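Dbv8 protein (Nonomuraea, PDB 4MFZ) probably transfers a long aliphatic acyl group from acyl-CoA, such as the decanoyl-CoA bound to it, to an amine of a glycopeptide antibiotic during its biosynthesis. Local coordinates at residues A293-V298 and K317-H322; R149-A154 and R237-R242; F130-F135 and G177-P182; T37-R42 and E96-E101. All coordinates share one frame; numbering follows the deposited sequence.

Interaction 1 of 4, residues A293-V298 and K317-H322; sequences AILEFV and KAVVTH. With MFK (decanoyl-CoA), chain B.
The helical segments 293-298 and 317-322 run roughly antiparallel, their N-to-C directions 150° apart and their axes 11.0 Å apart at closest approach, with Leu295 and Val319 bringing the CA atoms nearest. One valine carries the second helix's share of the contact, touching three residues of the first through its two methyls. CG2 of Val319 lies 3.8 Å from CD1 of Ile294, and the two side chains slide past each other in opposite directions. With CG1 anti to the backbone N of Ile294 (chi1 -160°), the longer branch of the isoleucine is the one that reaches the valine. CG2 of Val319 is met more loosely by CG2 of Val298, at 4.2 Å. The other methyl, CG1 of Val319, stands 3.9 Å from CD2 of Leu295, whose side chain passes at a slant. The packing is purely apolar and buried, and Phe299 and Leu323 extend it along the two helices.

The first helix also faces decanoyl-CoA. The two methyls of Val298 have different partners: while CG2 turns to Val319, CG1 lies 3.8 Å from N1 of the adenine. The preceding residue, Phe297, brings CD1 to 3.7 Å from the pantetheine carbonyl oxygen OAM, an oblique approach to the ring, and its ring also meets that of Trp257. Ser313, just before the helix that carries Val319, and Thr314, its first residue, hydrogen-bond the decanoyl-CoA. Apolar helix packing thus backs one wall of the acyl-CoA pocket in a GNAT-like acyltransferase domain.

Interaction 2 of 4, residues R149-A154 and R237-R242; sequences RDIPEA and RPFFER
Segment 149-154 is a turn that leads into the first residues of helix 153-160, whereas 237-242 is helical, with a kink at Pro238, and the backbones stay well apart, Ile151 and Phe239 having the nearest CA atoms at 9.1 Å. Asp150, with positive phi, ends the preceding helix in a Schellman motif, and Pro152 occupies the N-cap position of the next, so Ile151 sits in the short link between them. The gap is bridged by the ring of Phe239. Its CG is anti to the backbone N (chi1 175°), which carries the ring away from its own helix until CZ lies 4.1 Å from CD1 of Ile151. The two side chains cross at about a right angle. Pro152 adds a looser touch, its CD standing 4.3 Å from CE1 of Phe239; both aliphatic groups approach the ring obliquely. On its own helix, CD2 of Phe239 lies 3.7 Å above the centre of the Phe240 ring, an edge-to-face arrangement within the helix.

Polar links flank this apolar patch: Arg149 forms a salt bridge with Glu246, and its carbonyl oxygen accepts a hydrogen bond from His243. The turn before helix 153-160 thereby rests against helix 226-243, while Tyr194 and Leu196 of strand 193-196 pack against Ile151 and Phe239 respectively.

Interaction 3 of 4, residues F130-F135 and G177-P182; sequences FHVYVF and GGTNMP
Pro182 lays its CB over the face of the His131 imidazole, a CH-pi contact in which the carbon lies 3.5 Å from the ring centroid and only 10° off the normal. The proline CG is farther off, toward the CD2-NE2 side of the ring. Across the imidazole, the opposite face receives CD2 of Phe130, 3.8 Å above its centre, so the histidine is sandwiched between a proline methylene and the rim of a phenyl ring. Its rotation is further fixed at the polar end, where NE2 is hydrogen-bonded to the carbonyl oxygen of Pro117.

Thr179 divides its two branches between neighbouring residues of the helix. Its CG2 meets CG2 of Val132 at 3.7 Å, the side chains crossing at a slant, while OG1 turns toward CB of His131. A chi1 of 47° places that hydroxyl between the threonine's backbone N and carbonyl carbon. From there it reaches a water modelled only 2.5 Å from OG1, a short distance that makes this link less certain; the water accepts a hydrogen bond of 3.0 Å from N of His131. The water would thus join the loop to a backbone N-H in the first turn of the helix.

Within the N-terminal domain, this contact sets the loop that follows helix 162-174 against the start of helix 130-148. Pro182 opens helix 182-192, whose Leu185 touches Thr179, and Val132 also packs on Ile78 of helix 72-81.

Interaction 4 of 4, residues T37-R42 and E96-E101; sequences TAWLSR and ERAHHE
The indole of Trp39 presents its N-H edge to the carboxylate of Glu101, while the guanidinium of Arg42 has CA of Trp39 3.7 Å above one face, toward the rim, and OE2 of Glu101 near its plane at the edge. The indole and carboxylate planes are only 24° apart. NE1 of Trp39 donates to OE1 of Glu101 at 2.9 Å in a nearly straight bond (163°), meeting the oxygen on its syn side, somewhat out of the carboxylate plane but almost exactly in the plane of the ring. An extended glutamate carries the carboxylate across to the indole. The second oxygen, OE2 of Glu101, forms a long salt bridge of 3.9 Å with NE of Arg42; this nearby charge would probably help to keep the buried carboxylate ionised. At the benzo side of the indole, CZ2 of Trp39 lies 4.0 Å from CB of Ala98, an oblique apolar touch.

Helices 37-46 and 89-104 cross nearly at a right angle here, their short segments at 81° with axes 10.6 Å apart. Leu43 and Leu46 of the former also pack on Glu101, and Phe130 of helix 130-148 covers both Trp39 and Ala98.

From the N terminus, interaction 4 comes first, joining helix 37-46 to helix 89-104 and closing its loop before interaction 3 opens. Interaction 3 then brings the chain back from 177-182 to the start of helix 130-148. The two touch through Phe130, whose ring lies against the histidine of interaction 3, making one continuous helical core. Interaction 2 starts within the loop of interaction 3 and ends beyond it, so the two cross; it ties the N-terminal domain to helix 226-243 of the C-terminal one. Interaction 1 follows in series, a local closure beside the acyl-CoA, its centre about 38 Å from that of interaction 4.

Interaction 1 of 4, residues A293-V298 and K317-H322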
# COMPACT_ATOMS: atom_id res chain seq x y z
N ALA A 293 13.96 2.05 -7.85
CA ALA A 293 12.86 2.77 -7.23
C ALA A 293 12.42 3.98 -8.07
O ALA A 293 11.23 4.23 -8.19
CB ALA A 293 13.24 3.20 -5.83
N ILE A 294 13.35 4.73 -8.64
CA ILE A 294 12.97 5.87 -9.48
C ILE A 294 12.28 5.42 -10.78
O ILE A 294 11.30 6.01 -11.21
CB ILE A 294 14.15 6.81 -9.75
CG1 ILE A 294 13.61 8.18 -10.17
CG2 ILE A 294 15.12 6.20 -10.75
CD1 ILE A 294 14.59 9.32 -9.99
N LEU A 295 12.77 4.33 -11.36
CA LEU A 295 12.16 3.74 -12.55
C LEU A 295 10.78 3.24 -12.21
O LEU A 295 9.88 3.31 -13.04
CB LEU A 295 13.03 2.60 -13.08
CG LEU A 295 14.35 3.03 -13.75
CD1 LEU A 295 15.26 1.84 -14.02
CD2 LEU A 295 14.10 3.84 -15.02
N GLU A 296 10.62 2.74 -10.98
CA GLU A 296 9.33 2.29 -10.50
C GLU A 296 8.34 3.43 -10.41
O GLU A 296 7.24 3.36 -10.97
CB GLU A 296 9.47 1.59 -9.14
CG GLU A 296 8.16 1.33 -8.40
CD GLU A 296 7.25 0.30 -9.07
OE1 GLU A 296 7.74 -0.54 -9.87
OE2 GLU A 296 6.04 0.31 -8.77
N PHE A 297 8.70 4.49 -9.69
CA PHE A 297 7.72 5.51 -9.38
C PHE A 297 7.58 6.54 -10.50
O PHE A 297 6.61 7.28 -10.53
CB PHE A 297 8.06 6.20 -8.07
CG PHE A 297 7.87 5.33 -6.84
CD1 PHE A 297 6.64 5.29 -6.18
CD2 PHE A 297 8.93 4.58 -6.33
CE1 PHE A 297 6.47 4.50 -5.05
CE2 PHE A 297 8.77 3.78 -5.21
CZ PHE A 297 7.54 3.74 -4.57
N VAL A 298 8.55 6.60 -11.41
CA VAL A 298 8.42 7.53 -12.53
C VAL A 298 7.79 6.84 -13.75
O VAL A 298 7.03 7.48 -14.48
CB VAL A 298 9.75 8.25 -12.88
CG1 VAL A 298 9.55 9.22 -14.04
CG2 VAL A 298 10.27 9.02 -11.68
N LYS A 317 12.65 12.73 -18.92
CA LYS A 317 13.85 13.01 -19.70
C LYS A 317 15.09 12.82 -18.81
O LYS A 317 16.00 12.06 -19.18
CB LYS A 317 13.80 14.44 -20.28
CG LYS A 317 12.90 14.58 -21.50
CD LYS A 317 12.84 16.03 -21.96
CE LYS A 317 11.53 16.33 -22.67
NZ LYS A 317 11.52 17.70 -23.28
N ALA A 318 15.08 13.48 -17.64
CA ALA A 318 16.17 13.41 -16.64
C ALA A 318 16.51 11.99 -16.20
O ALA A 318 17.69 11.65 -16.11
CB ALA A 318 15.83 14.23 -15.41
N VAL A 319 15.50 11.20 -15.86
CA VAL A 319 15.76 9.85 -15.37
C VAL A 319 16.53 9.06 -16.43
O VAL A 319 17.61 8.55 -16.15
CB VAL A 319 14.47 9.11 -14.94
CG1 VAL A 319 14.75 7.64 -14.69
CG2 VAL A 319 13.90 9.75 -13.68
N VAL A 320 15.99 9.03 -17.65
CA VAL A 320 16.59 8.31 -18.78
C VAL A 320 17.98 8.84 -19.16
O VAL A 320 18.95 8.04 -19.29
CB VAL A 320 15.63 8.30 -19.99
CG1 VAL A 320 16.36 7.98 -21.30
CG2 VAL A 320 14.48 7.33 -19.73
N THR A 321 18.11 10.16 -19.32
CA THR A 321 19.39 10.73 -19.72
C THR A 321 20.48 10.40 -18.69
O THR A 321 21.58 9.99 -19.07
CB THR A 321 19.36 12.26 -20.03
OG1 THR A 321 19.47 13.02 -18.83
CG2 THR A 321 18.13 12.67 -20.81
N HIS A 322 20.15 10.54 -17.41
CA HIS A 322 21.09 10.25 -16.31
C HIS A 322 21.58 8.81 -16.35
O HIS A 322 22.78 8.54 -16.26
CB HIS A 322 20.37 10.51 -15.00
CG HIS A 322 21.28 10.69 -13.81
ND1 HIS A 322 21.38 9.76 -12.82
CD2 HIS A 322 22.08 11.76 -13.43
CE1 HIS A 322 22.21 10.21 -11.88
NE2 HIS A 322 22.64 11.43 -12.25
CCG MFK B . 8.36 16.74 -1.57
CCF MFK B . 8.53 16.79 -0.05
CCE MFK B . 8.18 15.43 0.53
CCD MFK B . 9.38 14.53 0.40
CCC MFK B . 9.26 13.43 1.43
CCB MFK B . 9.13 12.09 0.74
CCA MFK B . 9.37 11.02 1.78
CBZ MFK B . 8.07 10.25 1.97
CAK MFK B . 8.24 8.83 1.44
CAJ MFK B . 7.28 8.60 0.27
OAL MFK B . 6.16 9.12 0.22
SAI MFK B . 7.92 7.51 -0.94
CAH MFK B . 6.60 7.52 -2.23
CAG MFK B . 6.57 8.82 -3.03
NAF MFK B . 5.42 8.73 -3.95
CAE MFK B . 5.53 8.79 -5.28
OAM MFK B . 6.60 8.98 -5.88
CAD MFK B . 4.21 8.65 -6.06
CAC MFK B . 4.43 8.98 -7.55
NAB MFK B . 4.99 10.33 -7.71
CAA MFK B . 4.17 11.35 -8.00
OAO MFK B . 2.94 11.20 -8.13
CAN MFK B . 4.81 12.73 -8.21
OAU MFK B . 6.25 12.61 -8.34
CAP MFK B . 4.45 13.75 -7.10
CAR MFK B . 4.86 13.20 -5.75
CAS MFK B . 2.95 14.06 -7.06
CAQ MFK B . 5.20 15.05 -7.37
OAT MFK B . 4.81 15.52 -8.64
PAV MFK B . 4.77 17.09 -9.01
OAX MFK B . 4.01 17.85 -8.01
OAW MFK B . 4.39 17.21 -10.44
OAY MFK B . 6.34 17.37 -8.81
PAZ MFK B . 7.20 18.60 -9.39
OBA MFK B . 8.54 18.60 -8.56
OBB MFK B . 6.51 19.91 -9.30
O5' MFK B . 7.70 18.12 -10.85
C5' MFK B . 8.54 18.90 -11.67
C4' MFK B . 8.71 18.14 -12.99
O4' MFK B . 8.86 16.67 -12.85
C3' MFK B . 7.49 18.29 -13.87
O3' MFK B . 7.93 18.23 -15.23
PBV MFK B . 7.36 19.32 -16.28
OBW MFK B . 5.87 18.82 -16.50
OBY MFK B . 8.25 19.07 -17.62
OBX MFK B . 7.30 20.70 -15.81
C2' MFK B . 6.68 17.05 -13.49
O2' MFK B . 5.70 16.69 -14.45
C1' MFK B . 7.75 15.99 -13.46
N9 MFK B . 7.34 14.84 -12.61
C8 MFK B . 7.30 14.81 -11.27
N7 MFK B . 6.89 13.59 -10.90
C5 MFK B . 6.73 12.85 -12.00
C4 MFK B . 7.00 13.63 -13.05
N3 MFK B . 6.96 13.14 -14.30
C2 MFK B . 6.50 11.77 -14.64
N1 MFK B . 6.22 11.01 -13.41
C6 MFK B . 6.35 11.57 -12.20
N6 MFK B . 6.09 10.84 -11.12

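Interaction 2 of 4, residues R149-A154 and R237-R242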
# COMPACT_ATOMS: atom_id res chain seq x y z
N ARG A 149 -12.84 4.57 17.21
CA ARG A 149 -11.90 5.70 17.28
C ARG A 149 -12.49 7.04 16.82
O ARG A 149 -11.77 8.05 16.77
CB ARG A 149 -10.62 5.40 16.48
CG ARG A 149 -9.77 4.27 17.02
CD ARG A 149 -9.60 4.43 18.51
NE ARG A 149 -8.75 3.40 19.06
CZ ARG A 149 -7.51 3.62 19.48
NH1 ARG A 149 -6.97 4.83 19.40
NH2 ARG A 149 -6.82 2.62 20.01
N ASP A 150 -13.77 7.04 16.46
CA ASP A 150 -14.49 8.21 15.94
C ASP A 150 -13.87 8.79 14.66
O ASP A 150 -13.95 10.00 14.42
CB ASP A 150 -14.70 9.28 17.03
CG ASP A 150 -15.65 8.81 18.13
OD1 ASP A 150 -16.81 8.43 17.80
OD2 ASP A 150 -15.25 8.78 19.32
N ILE A 151 -13.26 7.94 13.83
CA ILE A 151 -12.72 8.39 12.55
C ILE A 151 -13.89 8.90 11.73
O ILE A 151 -14.86 8.18 11.54
CB ILE A 151 -11.99 7.28 11.75
CG1 ILE A 151 -11.01 6.50 12.62
CG2 ILE A 151 -11.31 7.88 10.52
CD1 ILE A 151 -9.79 7.27 13.10
N PRO A 152 -13.81 10.14 11.23
CA PRO A 152 -14.92 10.61 10.38
C PRO A 152 -15.19 9.70 9.15
O PRO A 152 -14.26 9.12 8.61
CB PRO A 152 -14.45 12.01 9.94
CG PRO A 152 -13.47 12.42 11.01
CD PRO A 152 -12.73 11.14 11.33
N GLU A 153 -16.44 9.62 8.71
CA GLU A 153 -16.81 8.75 7.60
C GLU A 153 -16.00 9.07 6.32
O GLU A 153 -15.53 8.16 5.64
CB GLU A 153 -18.32 8.82 7.37
CG GLU A 153 -18.89 7.71 6.50
CD GLU A 153 -18.85 6.31 7.15
OE1 GLU A 153 -18.56 6.15 8.39
OE2 GLU A 153 -19.13 5.34 6.40
N ALA A 154 -15.83 10.35 6.01
CA ALA A 154 -15.07 10.78 4.85
C ALA A 154 -13.60 10.31 4.86
O ALA A 154 -13.07 9.93 3.81
CB ALA A 154 -15.11 12.30 4.71
N ARG A 237 -0.79 15.94 13.14
CA ARG A 237 -0.68 15.99 14.60
C ARG A 237 -2.00 16.04 15.35
O ARG A 237 -2.22 15.21 16.24
CB ARG A 237 0.27 17.11 15.09
CG ARG A 237 1.65 16.59 15.45
CD ARG A 237 2.58 17.63 16.09
NE ARG A 237 1.94 18.51 17.08
CZ ARG A 237 2.49 19.64 17.54
NH1 ARG A 237 3.68 20.04 17.11
NH2 ARG A 237 1.85 20.40 18.43
N PRO A 238 -2.89 16.99 15.02
CA PRO A 238 -4.11 16.94 15.82
C PRO A 238 -5.07 15.80 15.49
O PRO A 238 -5.89 15.42 16.33
CB PRO A 238 -4.79 18.30 15.55
CG PRO A 238 -4.09 18.86 14.36
CD PRO A 238 -2.72 18.27 14.32
N PHE A 239 -5.00 15.27 14.27
CA PHE A 239 -5.83 14.13 13.90
C PHE A 239 -5.46 12.93 14.78
O PHE A 239 -6.35 12.28 15.34
CB PHE A 239 -5.68 13.77 12.41
CG PHE A 239 -6.42 12.53 12.00
CD1 PHE A 239 -7.75 12.59 11.59
CD2 PHE A 239 -5.77 11.28 11.97
CE1 PHE A 239 -8.43 11.44 11.20
CE2 PHE A 239 -6.44 10.13 11.57
CZ PHE A 239 -7.77 10.21 11.18
N PHE A 240 -4.16 12.65 14.88
CA PHE A 240 -3.70 11.46 15.59
C PHE A 240 -3.77 11.63 17.11
O PHE A 240 -3.84 10.65 17.85
CB PHE A 240 -2.31 11.01 15.12
CG PHE A 240 -2.32 10.41 13.74
CD1 PHE A 240 -2.88 9.13 13.52
CD2 PHE A 240 -1.84 11.13 12.64
CE1 PHE A 240 -2.94 8.60 12.23
CE2 PHE A 240 -1.90 10.59 11.35
CZ PHE A 240 -2.45 9.32 11.16
N GLU A 241 -3.74 12.88 17.57
CA GLU A 241 -3.94 13.19 18.98
C GLU A 241 -5.42 13.00 19.35
O GLU A 241 -5.75 12.46 20.41
CB GLU A 241 -3.48 14.62 19.27
CG GLU A 241 -3.94 15.19 20.62
CD GLU A 241 -3.36 14.45 21.82
OE1 GLU A 241 -3.93 14.60 22.93
OE2 GLU A 241 -2.34 13.72 21.68
N ARG A 242 -6.30 13.45 18.47
CA ARG A 242 -7.72 13.23 18.68
C ARG A 242 -8.08 11.74 18.66
O ARG A 242 -8.87 11.28 19.49
CB ARG A 242 -8.54 13.99 17.63
CG ARG A 242 -10.03 13.77 17.74
CD ARG A 242 -10.78 14.45 16.62
NE ARG A 242 -10.95 15.89 16.86
CZ ARG A 242 -11.91 16.41 17.63
NH1 ARG A 242 -12.79 15.62 18.23
NH2 ARG A 242 -11.99 17.73 17.80

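Interaction 3 of 4, residues F130-F135 and G177-P182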
# COMPACT_ATOMS: atom_id res chain seq x y z
N PHE A 130 -6.38 -12.27 -4.72
CA PHE A 130 -6.55 -12.74 -3.33
C PHE A 130 -6.66 -11.62 -2.31
O PHE A 130 -7.50 -11.66 -1.45
CB PHE A 130 -5.37 -13.67 -2.93
CG PHE A 130 -5.42 -14.15 -1.50
CD1 PHE A 130 -6.37 -15.09 -1.10
CD2 PHE A 130 -4.52 -13.66 -0.55
CE1 PHE A 130 -6.41 -15.54 0.23
CE2 PHE A 130 -4.55 -14.11 0.78
CZ PHE A 130 -5.50 -15.05 1.17
N HIS A 131 -5.78 -10.63 -2.40
CA HIS A 131 -5.75 -9.53 -1.42
C HIS A 131 -6.89 -8.57 -1.51
O HIS A 131 -7.23 -7.91 -0.52
CB HIS A 131 -4.39 -8.82 -1.48
CG HIS A 131 -3.26 -9.70 -1.03
ND1 HIS A 131 -3.05 -9.99 0.28
CD2 HIS A 131 -2.33 -10.42 -1.75
CE1 HIS A 131 -1.99 -10.83 0.39
NE2 HIS A 131 -1.55 -11.10 -0.84
N VAL A 132 -7.53 -8.49 -2.68
CA VAL A 132 -8.79 -7.79 -2.82
C VAL A 132 -9.82 -8.49 -1.97
O VAL A 132 -10.57 -7.85 -1.23
CB VAL A 132 -9.29 -7.77 -4.28
CG1 VAL A 132 -10.61 -7.02 -4.40
CG2 VAL A 132 -8.24 -7.14 -5.17
N TYR A 133 -9.89 -9.82 -2.07
CA TYR A 133 -10.86 -10.58 -1.27
C TYR A 133 -10.59 -10.48 0.23
O TYR A 133 -11.52 -10.27 0.98
CB TYR A 133 -10.96 -12.04 -1.75
CG TYR A 133 -11.32 -12.11 -3.22
CD1 TYR A 133 -12.48 -11.54 -3.69
CD2 TYR A 133 -10.45 -12.69 -4.14
CE1 TYR A 133 -12.81 -11.57 -5.04
CE2 TYR A 133 -10.77 -12.74 -5.48
CZ TYR A 133 -11.96 -12.18 -5.91
OH TYR A 133 -12.28 -12.21 -7.24
N VAL A 134 -9.33 -10.55 0.63
CA VAL A 134 -8.98 -10.34 2.06
C VAL A 134 -9.42 -8.90 2.47
O VAL A 134 -10.00 -8.69 3.53
CB VAL A 134 -7.47 -10.51 2.31
CG1 VAL A 134 -7.14 -10.25 3.76
CG2 VAL A 134 -7.02 -11.92 1.95
N PHE A 135 -9.15 -7.93 1.60
CA PHE A 135 -9.57 -6.53 1.87
C PHE A 135 -11.07 -6.42 2.09
O PHE A 135 -11.51 -5.91 3.12
CB PHE A 135 -9.16 -5.64 0.73
CG PHE A 135 -9.10 -4.20 1.07
CD1 PHE A 135 -7.93 -3.64 1.57
CD2 PHE A 135 -10.22 -3.37 0.86
CE1 PHE A 135 -7.88 -2.26 1.89
CE2 PHE A 135 -10.17 -2.01 1.17
CZ PHE A 135 -8.99 -1.46 1.68
N GLY A 177 -4.02 -8.23 -14.34
CA GLY A 177 -4.67 -8.00 -13.05
C GLY A 177 -3.84 -8.37 -11.83
O GLY A 177 -3.05 -9.33 -11.84
N GLY A 178 -4.01 -7.58 -10.77
CA GLY A 178 -3.42 -7.92 -9.49
C GLY A 178 -3.47 -6.77 -8.51
O GLY A 178 -4.16 -5.78 -8.74
N THR A 179 -2.77 -6.93 -7.40
CA THR A 179 -2.61 -5.91 -6.38
C THR A 179 -1.12 -5.65 -6.23
O THR A 179 -0.33 -6.58 -6.01
CB THR A 179 -3.15 -6.37 -4.99
OG1 THR A 179 -2.66 -7.68 -4.70
CG2 THR A 179 -4.64 -6.39 -4.95
N ASN A 180 -0.73 -4.39 -6.38
CA ASN A 180 0.61 -3.94 -6.10
C ASN A 180 0.78 -3.84 -4.58
O ASN A 180 -0.15 -3.45 -3.87
CB ASN A 180 0.84 -2.55 -6.74
CG ASN A 180 2.27 -2.06 -6.56
OD1 ASN A 180 3.22 -2.69 -7.02
ND2 ASN A 180 2.42 -0.92 -5.90
N MET A 181 1.97 -4.19 -4.10
CA MET A 181 2.35 -4.00 -2.69
C MET A 181 1.27 -4.37 -1.65
O MET A 181 0.73 -3.51 -0.95
CB MET A 181 2.93 -2.59 -2.51
CG MET A 181 4.28 -2.42 -3.21
SD MET A 181 5.58 -3.55 -2.60
CE MET A 181 5.10 -5.22 -3.10
N PRO A 182 0.92 -5.67 -1.58
CA PRO A 182 -0.13 -6.06 -0.65
C PRO A 182 0.21 -5.83 0.84
O PRO A 182 -0.72 -5.74 1.65
CB PRO A 182 -0.37 -7.55 -0.96
CG PRO A 182 0.83 -8.01 -1.72
CD PRO A 182 1.40 -6.79 -2.42
O HOH W 1 -4.00 -9.83 -4.67

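Interaction 4 of 4, residues T37-R42 and E96-E101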
# COMPACT_ATOMS: atom_id res chain seq x y z
N THR A 37 5.69 -21.61 4.03
CA THR A 37 5.41 -22.58 5.12
C THR A 37 5.05 -21.94 6.46
O THR A 37 4.06 -22.33 7.09
CB THR A 37 6.57 -23.61 5.29
OG1 THR A 37 6.70 -24.36 4.08
CG2 THR A 37 6.30 -24.60 6.44
N ALA A 38 5.86 -20.98 6.92
CA ALA A 38 5.67 -20.38 8.24
C ALA A 38 4.38 -19.57 8.26
O ALA A 38 3.66 -19.60 9.23
CB ALA A 38 6.87 -19.53 8.61
N TRP A 39 4.07 -18.87 7.18
CA TRP A 39 2.81 -18.13 7.17
C TRP A 39 1.63 -19.08 7.19
O TRP A 39 0.71 -18.89 7.95
CB TRP A 39 2.74 -17.20 5.98
CG TRP A 39 1.46 -16.41 5.87
CD1 TRP A 39 0.91 -15.51 6.82
CD2 TRP A 39 0.52 -16.39 4.74
NE1 TRP A 39 -0.25 -14.97 6.35
CE2 TRP A 39 -0.55 -15.45 5.10
CE3 TRP A 39 0.46 -17.04 3.50
CZ2 TRP A 39 -1.62 -15.18 4.26
CZ3 TRP A 39 -0.63 -16.76 2.65
CH2 TRP A 39 -1.63 -15.85 3.02
N LEU A 40 1.68 -20.14 6.37
CA LEU A 40 0.61 -21.16 6.41
C LEU A 40 0.45 -21.82 7.80
O LEU A 40 -0.67 -22.08 8.24
CB LEU A 40 0.80 -22.21 5.32
CG LEU A 40 0.86 -21.71 3.86
CD1 LEU A 40 1.25 -22.80 2.87
CD2 LEU A 40 -0.43 -21.06 3.42
N SER A 41 1.56 -22.05 8.48
CA SER A 41 1.53 -22.61 9.83
C SER A 41 0.77 -21.68 10.80
O SER A 41 -0.07 -22.14 11.58
CB SER A 41 2.97 -22.87 10.32
OG SER A 41 2.97 -23.37 11.64
N ARG A 42 1.05 -20.38 10.72
CA ARG A 42 0.33 -19.36 11.48
C ARG A 42 -1.20 -19.39 11.19
O ARG A 42 -2.04 -19.43 12.12
CB ARG A 42 0.93 -18.00 11.11
CG ARG A 42 1.14 -17.01 12.24
CD ARG A 42 2.52 -16.30 12.21
NE ARG A 42 2.82 -15.55 10.98
CZ ARG A 42 3.87 -15.77 10.17
NH1 ARG A 42 4.76 -16.73 10.45
NH2 ARG A 42 4.05 -15.02 9.09
N GLU A 96 -10.11 -17.17 4.70
CA GLU A 96 -10.68 -17.25 6.04
C GLU A 96 -9.64 -16.95 7.12
O GLU A 96 -9.87 -16.13 8.02
CB GLU A 96 -11.14 -18.70 6.24
CG GLU A 96 -12.56 -18.78 6.71
CD GLU A 96 -13.12 -20.18 6.62
OE1 GLU A 96 -12.35 -21.18 6.59
OE2 GLU A 96 -14.36 -20.25 6.56
N ARG A 97 -8.54 -17.68 7.04
CA ARG A 97 -7.47 -17.59 8.04
C ARG A 97 -6.62 -16.33 7.90
O ARG A 97 -6.23 -15.73 8.91
CB ARG A 97 -6.62 -18.89 8.03
CG ARG A 97 -7.44 -20.07 8.54
CD ARG A 97 -6.93 -21.45 8.12
NE ARG A 97 -7.80 -22.53 8.64
CZ ARG A 97 -9.04 -22.76 8.20
NH1 ARG A 97 -9.59 -22.02 7.20
NH2 ARG A 97 -9.73 -23.76 8.73
N ALA A 98 -6.34 -15.90 6.67
CA ALA A 98 -5.72 -14.58 6.42
C ALA A 98 -6.55 -13.44 7.01
O ALA A 98 -6.01 -12.57 7.65
CB ALA A 98 -5.50 -14.35 4.92
N HIS A 99 -7.85 -13.44 6.76
CA HIS A 99 -8.76 -12.45 7.34
C HIS A 99 -8.71 -12.47 8.87
O HIS A 99 -8.68 -11.43 9.53
CB HIS A 99 -10.17 -12.70 6.85
CG HIS A 99 -11.23 -12.04 7.68
ND1 HIS A 99 -11.40 -10.70 7.71
CD2 HIS A 99 -12.17 -12.58 8.55
CE1 HIS A 99 -12.41 -10.41 8.55
NE2 HIS A 99 -12.86 -11.56 9.08
N HIS A 100 -8.66 -13.68 9.42
CA HIS A 100 -8.63 -13.86 10.86
C HIS A 100 -7.40 -13.21 11.43
O HIS A 100 -7.50 -12.55 12.45
CB HIS A 100 -8.70 -15.35 11.24
CG HIS A 100 -8.94 -15.58 12.71
ND1 HIS A 100 -9.07 -16.83 13.24
CD2 HIS A 100 -9.11 -14.68 13.77
CE1 HIS A 100 -9.29 -16.72 14.58
NE2 HIS A 100 -9.31 -15.40 14.89
N GLU A 101 -6.25 -13.40 10.77
CA GLU A 101 -4.96 -12.83 11.17
C GLU A 101 -5.07 -11.30 11.28
O GLU A 101 -4.52 -10.72 12.21
CB GLU A 101 -3.84 -13.25 10.19
CG GLU A 101 -2.44 -12.67 10.46
CD GLU A 101 -1.34 -13.15 9.45
OE1 GLU A 101 -1.56 -13.24 8.20
OE2 GLU A 101 -0.21 -13.41 9.93